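Local coordinates for tryptophan halogenase (Shewanella frigidimarina, PDB 2PYX), which probably acts as a flavin-dependent halogenase, using reduced FAD and oxygen to halogenate tryptophan or a related substrate, at residues 422-425 / 426-429. Residues are numbered along the deposited sequence; the frame is centred on the assembly and turned at random.
Sequences YWRD and HRES
H426 sets the edge of its imidazole against one face of the Y422 ring, a T-shaped pair with centroids 4.7 Å apart and planes at 83°. With chi1 at 176°, Y422 swings its phenol away from its own N and alongside the histidine; CD2 of H426 comes to 3.6 Å from CE2 of Y422, near the rim of the face. N253 holds the hydroxyl and K409 holds ND1. H426 N also gives an i to i+4 hydrogen bond to Y422 O (3.2 Å), with a weak second one to W423 O. R427 N bonds R424 O (3.1 Å), an i to i+3 link. The bend of the R427 chain at chi3 (-68°) brings its guanidinium over W423 O, and a water joins this carbonyl to NH1, which also bonds R417 O. E428 N closes a type I turn on D425 O (3.0 Å). A second water donates to both OD1 of D425 and OE2 of E428, whose like charges it probably screens; OD2 of D425 forms a salt bridge with R421 and a hydrogen bond with H303. The chain leaves short helix 421-425 for the loop to helix 434-443, while H426 stacks on Y412 of helix 383-413 and W423 NE1 bonds Q279 O of strand 274-279.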
ATOM      1  N   TYR A 422     -25.133  -6.159  -3.383  1.00  8.76           N
ATOM      2  CA  TYR A 422     -23.831  -5.706  -2.843  1.00  7.56           C
ATOM      3  C   TYR A 422     -23.509  -4.280  -3.299  1.00  8.33           C
ATOM      4  O   TYR A 422     -23.161  -3.399  -2.486  1.00  8.53           O
ATOM      5  CB  TYR A 422     -22.722  -6.646  -3.289  1.00  9.53           C
ATOM      6  CG  TYR A 422     -21.321  -6.250  -2.886  1.00  7.70           C
ATOM      7  CD1 TYR A 422     -20.800  -6.616  -1.656  1.00  8.80           C
ATOM      8  CD2 TYR A 422     -20.498  -5.579  -3.777  1.00  7.76           C
ATOM      9  CE1 TYR A 422     -19.493  -6.347  -1.308  1.00  7.67           C
ATOM     10  CE2 TYR A 422     -19.216  -5.268  -3.451  1.00  8.66           C
ATOM     11  CZ  TYR A 422     -18.703  -5.649  -2.212  1.00  8.28           C
ATOM     12  OH  TYR A 422     -17.418  -5.373  -1.842  1.00  8.46           O
ATOM     13  N   TRP A 423     -23.666  -4.026  -4.594  1.00  8.77           N
ATOM     14  CA  TRP A 423     -23.295  -2.728  -5.150  1.00  8.78           C
ATOM     15  C   TRP A 423     -24.313  -1.669  -4.754  1.00  7.39           C
ATOM     16  O   TRP A 423     -23.974  -0.519  -4.457  1.00  9.26           O
ATOM     17  CB  TRP A 423     -23.045  -2.834  -6.675  1.00  8.93           C
ATOM     18  CG  TRP A 423     -21.836  -3.636  -6.929  1.00  7.86           C
ATOM     19  CD1 TRP A 423     -21.745  -4.977  -7.169  1.00  8.81           C
ATOM     20  CD2 TRP A 423     -20.463  -3.167  -6.895  1.00  6.61           C
ATOM     21  NE1 TRP A 423     -20.443  -5.363  -7.307  1.00  9.21           N
ATOM     22  CE2 TRP A 423     -19.629  -4.267  -7.129  1.00 10.05           C
ATOM     23  CE3 TRP A 423     -19.871  -1.901  -6.713  1.00  7.52           C
ATOM     24  CZ2 TRP A 423     -18.239  -4.162  -7.147  1.00  9.07           C
ATOM     25  CZ3 TRP A 423     -18.489  -1.809  -6.770  1.00  6.89           C
ATOM     26  CH2 TRP A 423     -17.693  -2.919  -7.006  1.00  8.86           C
ATOM     27  N   ARG A 424     -25.616  -2.028  -4.746  1.00  8.53           N
ATOM     28  CA  ARG A 424     -26.624  -1.107  -4.321  1.00  8.07           C
ATOM     29  C   ARG A 424     -26.427  -0.731  -2.863  1.00  7.93           C
ATOM     30  O   ARG A 424     -26.583   0.421  -2.492  1.00  9.54           O
ATOM     31  CB  ARG A 424     -28.051  -1.678  -4.555  1.00 10.52           C
ATOM     32  CG  ARG A 424     -28.331  -2.039  -6.033  1.00 12.36           C
ATOM     33  CD  ARG A 424     -29.800  -2.489  -6.309  1.00 12.89           C
ATOM     34  NE  ARG A 424     -30.190  -3.704  -5.563  1.00 14.82           N
ATOM     35  CZ  ARG A 424     -30.181  -4.943  -6.048  1.00 13.46           C
ATOM     36  NH1 ARG A 424     -29.809  -5.221  -7.291  1.00 16.68           N
ATOM     37  NH2 ARG A 424     -30.575  -5.934  -5.271  1.00 15.89           N
ATOM     38  N   ASP A 425     -26.134  -1.714  -2.020  1.00  7.98           N
ATOM     39  CA  ASP A 425     -25.913  -1.483  -0.571  1.00  8.23           C
ATOM     40  C   ASP A 425     -24.742  -0.515  -0.332  1.00  7.51           C
ATOM     41  O   ASP A 425     -24.831   0.323   0.554  1.00  8.15           O
ATOM     42  CB  ASP A 425     -25.564  -2.798   0.119  1.00  7.38           C
ATOM     43  CG  ASP A 425     -26.750  -3.664   0.413  1.00  9.70           C
ATOM     44  OD1 ASP A 425     -27.903  -3.135   0.470  1.00  9.78           O
ATOM     45  OD2 ASP A 425     -26.496  -4.862   0.710  1.00  8.00           O
ATOM     46  N   HIS A 426     -23.724  -0.577  -1.195  1.00  8.76           N
ATOM     47  CA  HIS A 426     -22.535   0.304  -1.036  1.00  7.62           C
ATOM     48  C   HIS A 426     -22.870   1.783  -1.203  1.00  8.62           C
ATOM     49  O   HIS A 426     -22.064   2.619  -0.766  1.00  9.92           O
ATOM     50  CB  HIS A 426     -21.453  -0.092  -2.032  1.00  7.14           C
ATOM     51  CG  HIS A 426     -20.372  -0.966  -1.453  1.00  7.66           C
ATOM     52  ND1 HIS A 426     -19.572  -0.552  -0.419  1.00  7.12           N
ATOM     53  CD2 HIS A 426     -19.962  -2.222  -1.763  1.00  7.49           C
ATOM     54  CE1 HIS A 426     -18.712  -1.518  -0.120  1.00  8.30           C
ATOM     55  NE2 HIS A 426     -18.922  -2.546  -0.931  1.00  8.63           N
ATOM     56  N   ARG A 427     -24.007   2.114  -1.844  1.00  8.22           N
ATOM     57  CA  ARG A 427     -24.429   3.498  -2.022  1.00  7.59           C
ATOM     58  C   ARG A 427     -25.376   4.010  -0.975  1.00 10.55           C
ATOM     59  O   ARG A 427     -25.814   5.162  -1.040  1.00 12.57           O
ATOM     60  CB  ARG A 427     -25.008   3.699  -3.419  1.00  9.27           C
ATOM     61  CG  ARG A 427     -24.026   3.332  -4.516  1.00  9.39           C
ATOM     62  CD  ARG A 427     -24.402   3.791  -5.895  1.00 12.67           C
ATOM     63  NE  ARG A 427     -25.581   3.123  -6.447  1.00 13.78           N
ATOM     64  CZ  ARG A 427     -25.549   2.004  -7.168  1.00 10.09           C
ATOM     65  NH1 ARG A 427     -24.444   1.353  -7.391  1.00  8.93           N
ATOM     66  NH2 ARG A 427     -26.685   1.503  -7.651  1.00 14.18           N
ATOM     67  N   GLU A 428     -25.717   3.170  -0.005  1.00  9.78           N
ATOM     68  CA  GLU A 428     -26.630   3.575   1.036  1.00 10.86           C
ATOM     69  C   GLU A 428     -25.907   4.365   2.119  1.00 10.16           C
ATOM     70  O   GLU A 428     -24.804   4.008   2.542  1.00  9.96           O
ATOM     71  CB  GLU A 428     -27.316   2.351   1.615  1.00 13.83           C
ATOM     72  CG  GLU A 428     -28.055   1.513   0.563  1.00 18.41           C
ATOM     73  CD  GLU A 428     -29.540   1.595   0.579  1.00 24.10           C
ATOM     74  OE1 GLU A 428     -30.090   2.454   1.289  1.00 33.61           O
ATOM     75  OE2 GLU A 428     -30.162   0.803  -0.172  1.00 24.58           O
ATOM     76  N   SER A 429     -26.565   5.413   2.625  1.00 12.38           N
ATOM     77  CA  SER A 429     -25.904   6.384   3.493  0.50 12.39           C
ATOM     78  C   SER A 429     -25.348   5.803   4.782  1.00 11.13           C
ATOM     79  O   SER A 429     -24.324   6.309   5.306  1.00 13.03           O
ATOM     80  CB  SER A 429     -26.830   7.562   3.826  0.50 12.68           C
ATOM     81  OG  SER A 429     -27.990   7.118   4.499  0.50 15.94           O
TER
HETATM   82  O   HOH W   1     -22.059   0.859  -5.893  1.00  9.58           O
HETATM   83  O   HOH W   2     -29.367  -1.629  -1.359  1.00 17.22           O